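Local coordinates for GTP-binding protein (Sulfolobus solfataricus P2, PDB 2QTF) that hydrolyses GTP, for which it is specific, and associates with the 50S ribosomal subunit, perhaps acting in protein synthesis or ribosome biogenesis, at residues 194-197 with 198-202; 271-274 with 275-279; 315-318 with 319-323; 340-343 with 344-347. All blocks are in the same frame, centred on the assembly; numbering follows the deposited sequence.

Interaction 1. Residues 194-197 with 198-202; sequences SLFN and SLTGL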
loop_
_atom_site.group_PDB
_atom_site.type_symbol
_atom_site.label_atom_id
_atom_site.label_comp_id
_atom_site.label_asym_id
_atom_site.label_seq_id
_atom_site.Cartn_x
_atom_site.Cartn_y
_atom_site.Cartn_z
ATOM N N SER A 194 6.638 -3.507 -8.804
ATOM C CA SER A 194 7.561 -3.795 -9.925
ATOM C C SER A 194 8.098 -5.181 -9.732
ATOM O O SER A 194 8.213 -5.910 -10.721
ATOM C CB SER A 194 8.730 -2.822 -10.100
ATOM O OG SER A 194 9.486 -2.848 -8.925
ATOM N N LEU A 195 8.400 -5.586 -8.512
ATOM C CA LEU A 195 8.889 -6.975 -8.259
ATOM C C LEU A 195 7.803 -8.061 -8.557
ATOM O O LEU A 195 8.028 -9.071 -9.251
ATOM C CB LEU A 195 9.281 -7.084 -6.812
ATOM C CG LEU A 195 9.818 -8.482 -6.419
ATOM C CD1 LEU A 195 11.025 -8.650 -7.333
ATOM C CD2 LEU A 195 10.379 -8.400 -5.003
ATOM N N PHE A 196 6.602 -7.805 -8.080
ATOM C CA PHE A 196 5.445 -8.692 -8.376
ATOM C C PHE A 196 5.216 -8.832 -9.888
ATOM O O PHE A 196 5.077 -9.946 -10.439
ATOM C CB PHE A 196 4.178 -8.090 -7.755
ATOM C CG PHE A 196 3.007 -9.035 -7.781
ATOM C CD1 PHE A 196 2.806 -9.880 -6.726
ATOM C CD2 PHE A 196 2.042 -8.997 -8.827
ATOM C CE1 PHE A 196 1.724 -10.759 -6.673
ATOM C CE2 PHE A 196 0.929 -9.916 -8.768
ATOM C CZ PHE A 196 0.847 -10.800 -7.653
ATOM N N ASN A 197 5.183 -7.693 -10.569
ATOM C CA ASN A 197 4.939 -7.723 -11.980
ATOM C C ASN A 197 6.012 -8.414 -12.704
ATOM O O ASN A 197 5.770 -9.138 -13.720
ATOM C CB ASN A 197 4.785 -6.298 -12.541
ATOM C CG ASN A 197 3.478 -5.714 -12.199
ATOM O OD1 ASN A 197 2.606 -6.410 -11.659
ATOM N ND2 ASN A 197 3.307 -4.423 -12.490
ATOM N N SER A 198 7.239 -8.217 -12.237
ATOM C CA SER A 198 8.367 -8.877 -12.904
ATOM C C SER A 198 8.293 -10.439 -12.834
ATOM O O SER A 198 8.487 -11.178 -13.883
ATOM C CB SER A 198 9.671 -8.377 -12.305
ATOM O OG SER A 198 10.673 -9.150 -12.860
ATOM N N LEU A 199 7.997 -10.946 -11.637
ATOM C CA LEU A 199 7.848 -12.398 -11.400
ATOM C C LEU A 199 6.575 -12.998 -12.110
ATOM O O LEU A 199 6.597 -14.132 -12.622
ATOM C CB LEU A 199 7.737 -12.675 -9.901
ATOM C CG LEU A 199 8.990 -12.362 -9.105
ATOM C CD1 LEU A 199 8.792 -12.301 -7.517
ATOM C CD2 LEU A 199 10.127 -13.424 -9.511
ATOM N N THR A 200 5.507 -12.234 -12.177
ATOM C CA THR A 200 4.280 -12.777 -12.686
ATOM C C THR A 200 4.141 -12.568 -14.201
ATOM O O THR A 200 3.415 -13.297 -14.880
ATOM C CB THR A 200 3.055 -12.193 -12.009
ATOM O OG1 THR A 200 3.037 -10.762 -12.212
ATOM C CG2 THR A 200 3.056 -12.556 -10.557
ATOM N N GLY A 201 4.845 -11.576 -14.708
ATOM C CA GLY A 201 4.822 -11.262 -16.108
ATOM C C GLY A 201 3.611 -10.411 -16.352
ATOM O O GLY A 201 3.336 -10.131 -17.478
ATOM N N LEU A 202 2.907 -9.973 -15.317
ATOM C CA LEU A 202 1.752 -9.081 -15.487
ATOM C C LEU A 202 2.114 -7.665 -15.902
ATOM O O LEU A 202 3.019 -7.076 -15.293
ATOM C CB LEU A 202 0.911 -9.032 -14.203
ATOM C CG LEU A 202 0.239 -10.340 -13.709
ATOM C CD1 LEU A 202 -0.520 -10.055 -12.413
ATOM C CD2 LEU A 202 -0.702 -10.983 -14.766
#
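T200 lies against F196, one helical turn earlier, and can be followed outward from its CB, which sits 3.4 Å from F196 O. From there the side chain forks. OG1 falls between the backbone N and the carbonyl carbon (chi1 60°), and this turns it back to donate to F196 O at 2.8 Å, approaching from above the carbonyl plane and not along a lone pair. The backbone N of T200 bonds to that same oxygen, so two donors of one residue grip F196 O. The other branch, CG2, lies over one face of the F196 ring, 4.0 Å from its centroid and 19° off the normal, a CH-pi contact offset toward CE2. This is the C-terminal turn of helix 192-200, the helix that follows the P-loop in the G domain; at its start S194 OG is bonded to G191 O of that loop. Past T200 the chain leaves the helix at G201, whose positive phi (83°) accompanies a bond from G201 N to N197 O. T200 OG1 also accepts from L202 N at 3.2 Å, closing an ST turn that folds L202 back beside the helix. L202 CD1 reaches the edge of the phenyl ring, 3.9 Å from F196 CE2, while Y219 and L230 of the neighbouring strands also pack on F196. On another side of the helix L195 and L199 run side by side, L195 CG 4.1 Å from L199 CD1, and both rest on L344 of helix 341-355.

Interaction 2. Residues 271-274 with 275-279; sequences ENLL and IETLQ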
loop_
_atom_site.group_PDB
_atom_site.type_symbol
_atom_site.label_atom_id
_atom_site.label_comp_id
_atom_site.label_asym_id
_atom_site.label_seq_id
_atom_site.Cartn_x
_atom_site.Cartn_y
_atom_site.Cartn_z
ATOM N N GLU A 271 22.864 4.938 4.352
ATOM C CA GLU A 271 23.043 3.919 5.402
ATOM C C GLU A 271 22.195 4.133 6.626
ATOM O O GLU A 271 21.614 3.182 7.095
ATOM C CB GLU A 271 24.536 3.586 5.756
ATOM C CG GLU A 271 25.187 2.724 4.537
ATOM C CD GLU A 271 26.701 2.339 4.655
ATOM O OE1 GLU A 271 27.043 1.373 5.418
ATOM O OE2 GLU A 271 27.545 2.978 3.927
ATOM N N ASN A 272 22.049 5.361 7.105
ATOM C CA ASN A 272 21.251 5.574 8.331
ATOM C C ASN A 272 19.732 5.332 8.089
ATOM O O ASN A 272 19.066 4.739 8.915
ATOM C CB ASN A 272 21.582 6.942 9.014
ATOM C CG ASN A 272 23.128 7.010 9.552
ATOM O OD1 ASN A 272 23.857 7.981 9.286
ATOM N ND2 ASN A 272 23.593 5.947 10.226
ATOM N N LEU A 273 19.220 5.786 6.954
ATOM C CA LEU A 273 17.834 5.559 6.566
ATOM C C LEU A 273 17.586 4.048 6.287
ATOM O O LEU A 273 16.523 3.515 6.567
ATOM C CB LEU A 273 17.448 6.432 5.370
ATOM C CG LEU A 273 15.972 6.461 4.915
ATOM C CD1 LEU A 273 14.945 6.723 6.049
ATOM C CD2 LEU A 273 15.737 7.429 3.810
ATOM N N LEU A 274 18.559 3.373 5.713
ATOM C CA LEU A 274 18.420 1.948 5.432
ATOM C C LEU A 274 18.284 1.266 6.768
ATOM O O LEU A 274 17.453 0.359 7.006
ATOM C CB LEU A 274 19.714 1.512 4.697
ATOM C CG LEU A 274 19.827 0.383 3.736
ATOM C CD1 LEU A 274 18.518 0.161 2.896
ATOM C CD2 LEU A 274 21.115 0.566 2.896
ATOM N N ILE A 275 19.081 1.724 7.729
ATOM C CA ILE A 275 19.020 1.047 9.041
ATOM C C ILE A 275 17.633 1.223 9.688
ATOM O O ILE A 275 17.050 0.296 10.230
ATOM C CB ILE A 275 20.111 1.618 10.012
ATOM C CG1 ILE A 275 21.508 1.119 9.604
ATOM C CG2 ILE A 275 19.814 1.206 11.469
ATOM C CD1 ILE A 275 22.601 1.968 10.218
ATOM N N GLU A 276 17.182 2.446 9.679
ATOM C CA GLU A 276 15.860 2.826 10.232
ATOM C C GLU A 276 14.769 2.059 9.500
ATOM O O GLU A 276 13.826 1.576 10.107
ATOM C CB GLU A 276 15.589 4.331 9.997
ATOM C CG GLU A 276 16.534 5.315 10.783
ATOM C CD GLU A 276 16.183 6.824 10.438
ATOM O OE1 GLU A 276 14.988 7.029 10.028
ATOM O OE2 GLU A 276 17.072 7.788 10.553
ATOM N N THR A 277 14.841 2.009 8.177
ATOM C CA THR A 277 13.761 1.278 7.412
ATOM C C THR A 277 13.683 -0.216 7.804
ATOM O O THR A 277 12.614 -0.815 8.012
ATOM C CB THR A 277 13.977 1.491 5.900
ATOM O OG1 THR A 277 13.985 2.899 5.703
ATOM C CG2 THR A 277 12.783 0.981 5.083
ATOM N N LEU A 278 14.847 -0.831 7.916
ATOM C CA LEU A 278 14.925 -2.217 8.398
ATOM C C LEU A 278 14.494 -2.355 9.773
ATOM O O LEU A 278 13.771 -3.257 10.111
ATOM C CB LEU A 278 16.375 -2.781 8.257
ATOM C CG LEU A 278 16.901 -3.251 6.894
ATOM C CD1 LEU A 278 18.344 -3.581 7.113
ATOM C CD2 LEU A 278 16.211 -4.575 6.454
ATOM N N GLN A 279 14.956 -1.483 10.658
ATOM C CA GLN A 279 14.443 -1.625 12.020
ATOM C C GLN A 279 12.927 -1.446 12.084
ATOM O O GLN A 279 12.290 -2.230 12.751
ATOM C CB GLN A 279 15.172 -0.662 13.030
ATOM C CG GLN A 279 16.603 -1.082 13.349
ATOM C CD GLN A 279 17.387 0.077 13.892
ATOM O OE1 GLN A 279 17.011 1.256 13.658
ATOM N NE2 GLN A 279 18.522 -0.237 14.593
#
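T277 overlaps the carbonyl end of L273, one turn back: its CB lies 3.3 Å from L273 O, and its hydroxyl turns in on the same atom. With OG1 anti to the carbonyl carbon and beside its own backbone N (chi1 -56°), T277 OG1 donates to L273 O at 2.8 Å. T277 N bonds to L273 O as well, and the two donors arrive from opposite faces of the carbonyl plane, one amide and one hydroxyl sharing a single acceptor. L273 CD1 comes to 4.0 Å from T277 OG1, the two side chains crossing at a slant. The segment forms the first turns of helix 271-288, the crossover of the beta-alpha-beta unit between strands 260-266 and 295-300 in the G domain. T277 faces Y187 of the nucleotide-binding loop and F269, whereas L274 and L278 press on I265 of the sheet. A valine here would probably leave L273 O held by the amide alone, from one face of its plane, and put a methyl group where the hydroxyl now donates. Nearer the surface, E276 CG packs 3.2 Å from N272 O, and the extended chain beyond it crosses L273 at about a right angle, bringing E276 OE1 to 4.0 Å from L273 CD1. I275 runs alongside N272 and points the same way; its CG1 is 3.2 Å from E271 O, and its CD1 lies 4.1 Å from N272 ND2. I275 also meets L319 of helix 309-323.

Interaction 3. Residues 315-318 with 319-323; sequences LVEK and LSKEL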
loop_
_atom_site.group_PDB
_atom_site.type_symbol
_atom_site.label_atom_id
_atom_site.label_comp_id
_atom_site.label_asym_id
_atom_site.label_seq_id
_atom_site.Cartn_x
_atom_site.Cartn_y
_atom_site.Cartn_z
ATOM N N LEU A 315 25.764 -4.616 5.295
ATOM C CA LEU A 315 24.930 -3.939 6.336
ATOM C C LEU A 315 23.524 -4.538 6.500
ATOM O O LEU A 315 23.107 -4.966 7.571
ATOM C CB LEU A 315 24.783 -2.471 5.948
ATOM C CG LEU A 315 23.883 -1.618 6.859
ATOM C CD1 LEU A 315 24.273 -1.756 8.302
ATOM C CD2 LEU A 315 23.947 -0.136 6.419
ATOM N N VAL A 316 22.794 -4.599 5.383
ATOM C CA VAL A 316 21.427 -5.199 5.400
ATOM C C VAL A 316 21.415 -6.621 5.867
ATOM O O VAL A 316 20.556 -7.045 6.669
ATOM C CB VAL A 316 20.740 -4.996 3.990
ATOM C CG1 VAL A 316 19.415 -5.735 3.878
ATOM C CG2 VAL A 316 20.595 -3.490 3.685
ATOM N N GLU A 317 22.353 -7.416 5.372
ATOM C CA GLU A 317 22.342 -8.787 5.780
ATOM C C GLU A 317 22.663 -8.924 7.267
ATOM O O GLU A 317 21.986 -9.650 7.962
ATOM C CB GLU A 317 23.377 -9.616 4.965
ATOM C CG GLU A 317 23.265 -11.024 5.430
ATOM C CD GLU A 317 24.128 -11.998 4.646
ATOM O OE1 GLU A 317 23.866 -12.137 3.429
ATOM O OE2 GLU A 317 25.039 -12.636 5.266
ATOM N N LYS A 318 23.713 -8.246 7.748
ATOM C CA LYS A 318 24.046 -8.327 9.220
ATOM C C LYS A 318 22.881 -7.830 10.062
ATOM O O LYS A 318 22.450 -8.493 11.023
ATOM C CB LYS A 318 25.301 -7.486 9.481
ATOM C CG LYS A 318 26.590 -8.191 8.874
ATOM C CD LYS A 318 27.890 -7.264 8.858
ATOM C CE LYS A 318 29.141 -8.140 9.146
ATOM N NZ LYS A 318 30.095 -7.328 10.018
ATOM N N LEU A 319 22.285 -6.692 9.679
ATOM C CA LEU A 319 21.203 -6.145 10.544
ATOM C C LEU A 319 19.940 -6.994 10.529
ATOM O O LEU A 319 19.297 -7.264 11.595
ATOM C CB LEU A 319 20.964 -4.663 10.245
ATOM C CG LEU A 319 19.933 -3.845 11.068
ATOM C CD1 LEU A 319 20.191 -3.912 12.621
ATOM C CD2 LEU A 319 19.786 -2.436 10.584
ATOM N N SER A 320 19.555 -7.467 9.327
ATOM C CA SER A 320 18.366 -8.297 9.207
ATOM C C SER A 320 18.493 -9.542 10.108
ATOM O O SER A 320 17.528 -9.952 10.811
ATOM C CB SER A 320 18.157 -8.702 7.711
ATOM O OG SER A 320 18.011 -7.495 6.888
ATOM N N LYS A 321 19.682 -10.165 10.103
ATOM C CA LYS A 321 19.842 -11.390 10.940
ATOM C C LYS A 321 19.947 -11.035 12.409
ATOM O O LYS A 321 19.570 -11.864 13.268
ATOM C CB LYS A 321 21.073 -12.238 10.539
ATOM C CG LYS A 321 20.889 -12.928 9.176
ATOM C CD LYS A 321 22.214 -13.484 8.531
ATOM C CE LYS A 321 21.875 -14.312 7.295
ATOM N NZ LYS A 321 23.098 -14.886 6.601
ATOM N N GLU A 322 20.433 -9.839 12.722
ATOM C CA GLU A 322 20.302 -9.404 14.121
ATOM C C GLU A 322 18.848 -9.200 14.569
ATOM O O GLU A 322 18.519 -9.423 15.746
ATOM C CB GLU A 322 21.069 -8.130 14.365
ATOM C CG GLU A 322 22.559 -8.393 14.409
ATOM C CD GLU A 322 23.341 -7.114 14.655
ATOM O OE1 GLU A 322 24.595 -7.119 14.473
ATOM O OE2 GLU A 322 22.688 -6.100 15.013
ATOM N N LEU A 323 17.981 -8.745 13.654
ATOM C CA LEU A 323 16.606 -8.431 14.006
ATOM C C LEU A 323 15.647 -9.553 13.935
ATOM O O LEU A 323 14.604 -9.495 14.584
ATOM C CB LEU A 323 16.063 -7.233 13.200
ATOM C CG LEU A 323 16.904 -5.975 13.339
ATOM C CD1 LEU A 323 16.675 -4.975 12.202
ATOM C CD2 LEU A 323 16.606 -5.309 14.690
#
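E317 and K321, four residues apart, carry the charged contact on helix 309-323, the crossover of the beta-alpha-beta unit joining strands 295-300 and 327-332 of the G domain. Their side chains run side by side and point the same way. E317 CG is anti to the backbone N (chi1 -178°), which swings the chain toward the next turn, and the extended lysine comes alongside. K321 NZ meets E317 OE2 at 3.3 Å, a salt bridge whose hydrogen bond is weak. Apolar contact accompanies it, with K321 CE 4.0 Å from E317 CG, and E317 also touches V330, and K321 I327, of strand 327-332.

Hydrogen bonding by the buried S320 is tighter. Both its amide and its hydroxyl donate to V316 O, reaching it from opposite faces of the carbonyl plane, so the OG is satisfied within the helix while the residue packs against L278 and F282 of helix 271-288. The backbone keeps the alpha-helical pattern, L319 N donating to L315 O and E322 N to K318 O.

On the buried side, V316 CG1 stands 3.8 Å from S320 OG, the hydroxyl whose own bond to V316 O measures 2.6 Å.

Interaction 4. Residues 340-343 with 344-347; sequences NLEL and LRDK
The side chain of E342 sets out with CG anti to the backbone N (chi1 179°) and then bends at chi2 (66°), which carries its carboxylate back along R345, whose chain runs extended from CG to NE. The two side chains point the same way, with the carboxylate and guanidinium planes 22° apart. These are the first two turns of helix 341-355, the last helix of the G domain, and N340 occupies its N-cap position without a side-chain capping bond. E342 OE2 forms a salt bridge with R345 NH1 at 3.0 Å, approaching the guanidinium obliquely. R345 NH1 pairs also with D346 OD1, at 3.2 Å, completing a three-residue network, while R345 NH2 is bonded to N224. The two acids are close, E342 OE2 lying 3.1 Å from D346 OD1 with their carboxylate planes nearly perpendicular; the shared arginine charge probably offsets their repulsion. An asparagine in place of D346 would probably leave R345 NH1 with E342 as its one charged mate in this network and weaken the hold on the guanidinium. Apolar contacts follow on other faces. L341 CD1 lies 4.2 Å from L344 CD2, beside helix 192-200. L343 runs alongside K347, whose ammonium is engaged by D329; the lysine's methylene CE rests 3.7 Å from L343 CD1.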
loop_
_atom_site.group_PDB
_atom_site.type_symbol
_atom_site.label_atom_id
_atom_site.label_comp_id
_atom_site.label_asym_id
_atom_site.label_seq_id
_atom_site.Cartn_x
_atom_site.Cartn_y
_atom_site.Cartn_z
ATOM N N ASN A 340 19.696 -9.397 -11.840
ATOM C CA ASN A 340 19.717 -10.525 -10.859
ATOM C C ASN A 340 18.396 -11.180 -10.729
ATOM O O ASN A 340 18.059 -11.697 -9.698
ATOM C CB ASN A 340 20.246 -10.128 -9.455
ATOM C CG ASN A 340 21.756 -10.024 -9.441
ATOM O OD1 ASN A 340 22.459 -10.830 -10.107
ATOM N ND2 ASN A 340 22.271 -9.016 -8.748
ATOM N N LEU A 341 17.609 -11.110 -11.771
ATOM C CA LEU A 341 16.315 -11.744 -11.678
ATOM C C LEU A 341 16.344 -13.274 -11.723
ATOM O O LEU A 341 15.482 -13.963 -11.100
ATOM C CB LEU A 341 15.406 -11.144 -12.727
ATOM C CG LEU A 341 14.680 -9.918 -12.078
ATOM C CD1 LEU A 341 15.144 -9.087 -10.819
ATOM C CD2 LEU A 341 14.527 -9.066 -13.155
ATOM N N GLU A 342 17.409 -13.809 -12.307
ATOM C CA GLU A 342 17.594 -15.234 -12.308
ATOM C C GLU A 342 17.989 -15.655 -10.909
ATOM O O GLU A 342 17.526 -16.653 -10.395
ATOM C CB GLU A 342 18.648 -15.665 -13.335
ATOM C CG GLU A 342 18.858 -17.251 -13.316
ATOM C CD GLU A 342 17.653 -18.118 -13.776
ATOM O OE1 GLU A 342 16.782 -17.550 -14.435
ATOM O OE2 GLU A 342 17.692 -19.372 -13.493
ATOM N N LEU A 343 18.809 -14.842 -10.238
ATOM C CA LEU A 343 19.054 -15.163 -8.814
ATOM C C LEU A 343 17.785 -15.142 -7.978
ATOM O O LEU A 343 17.573 -16.024 -7.150
ATOM C CB LEU A 343 20.100 -14.177 -8.175
ATOM C CG LEU A 343 20.447 -14.313 -6.673
ATOM C CD1 LEU A 343 20.996 -15.673 -6.312
ATOM C CD2 LEU A 343 21.448 -13.138 -6.267
ATOM N N LEU A 344 16.964 -14.138 -8.183
ATOM C CA LEU A 344 15.742 -13.967 -7.389
ATOM C C LEU A 344 14.840 -15.223 -7.705
ATOM O O LEU A 344 14.314 -15.899 -6.787
ATOM C CB LEU A 344 15.021 -12.729 -7.944
ATOM C CG LEU A 344 13.526 -12.564 -7.472
ATOM C CD1 LEU A 344 13.481 -12.391 -5.983
ATOM C CD2 LEU A 344 12.767 -11.358 -8.163
ATOM N N ARG A 345 14.638 -15.505 -8.998
ATOM C CA ARG A 345 13.976 -16.795 -9.370
ATOM C C ARG A 345 14.513 -18.002 -8.697
ATOM O O ARG A 345 13.743 -18.763 -8.127
ATOM C CB ARG A 345 14.023 -16.967 -10.955
ATOM C CG ARG A 345 13.400 -18.336 -11.483
ATOM C CD ARG A 345 13.647 -18.425 -13.043
ATOM N NE ARG A 345 13.163 -19.727 -13.525
ATOM C CZ ARG A 345 13.852 -20.821 -13.401
ATOM N NH1 ARG A 345 15.078 -20.737 -12.861
ATOM N NH2 ARG A 345 13.353 -21.962 -13.877
ATOM N N ASP A 346 15.841 -18.273 -8.770
ATOM C CA ASP A 346 16.392 -19.426 -8.161
ATOM C C ASP A 346 16.201 -19.450 -6.610
ATOM O O ASP A 346 16.003 -20.506 -5.994
ATOM C CB ASP A 346 17.866 -19.484 -8.414
ATOM C CG ASP A 346 18.201 -19.808 -9.927
ATOM O OD1 ASP A 346 17.279 -20.344 -10.561
ATOM O OD2 ASP A 346 19.306 -19.453 -10.371
ATOM N N LYS A 347 16.346 -18.299 -5.987
ATOM C CA LYS A 347 16.120 -18.285 -4.514
ATOM C C LYS A 347 14.649 -18.550 -4.130
ATOM O O LYS A 347 14.405 -19.266 -3.181
ATOM C CB LYS A 347 16.557 -16.962 -3.902
ATOM C CG LYS A 347 18.051 -16.752 -4.053
ATOM C CD LYS A 347 18.770 -17.691 -3.036
ATOM C CE LYS A 347 20.323 -17.630 -3.281
ATOM N NZ LYS A 347 20.771 -18.376 -2.117
#

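In the fold
All four contacts lie in the G domain, on four helices that come in series along the chain: 192-200, 271-288, 309-323 and 341-355, in the order of interactions 1 to 4. They fall into two neighbouring pairs. Interactions 2 and 3, with centres about 10 Å apart, join adjacent crossover helices, where I275 CG2 meets L319 CD2 at 3.7 Å. Interactions 1 and 4, with centres about 13 Å apart, join the helix after the P-loop to the last helix, through L195, L199 and L344. The pairs do not touch: interactions 3 and 4 have nearest atoms about 9 Å apart. The helices thus pack in pairs around the mixed sheet that bears the GTP-binding loops.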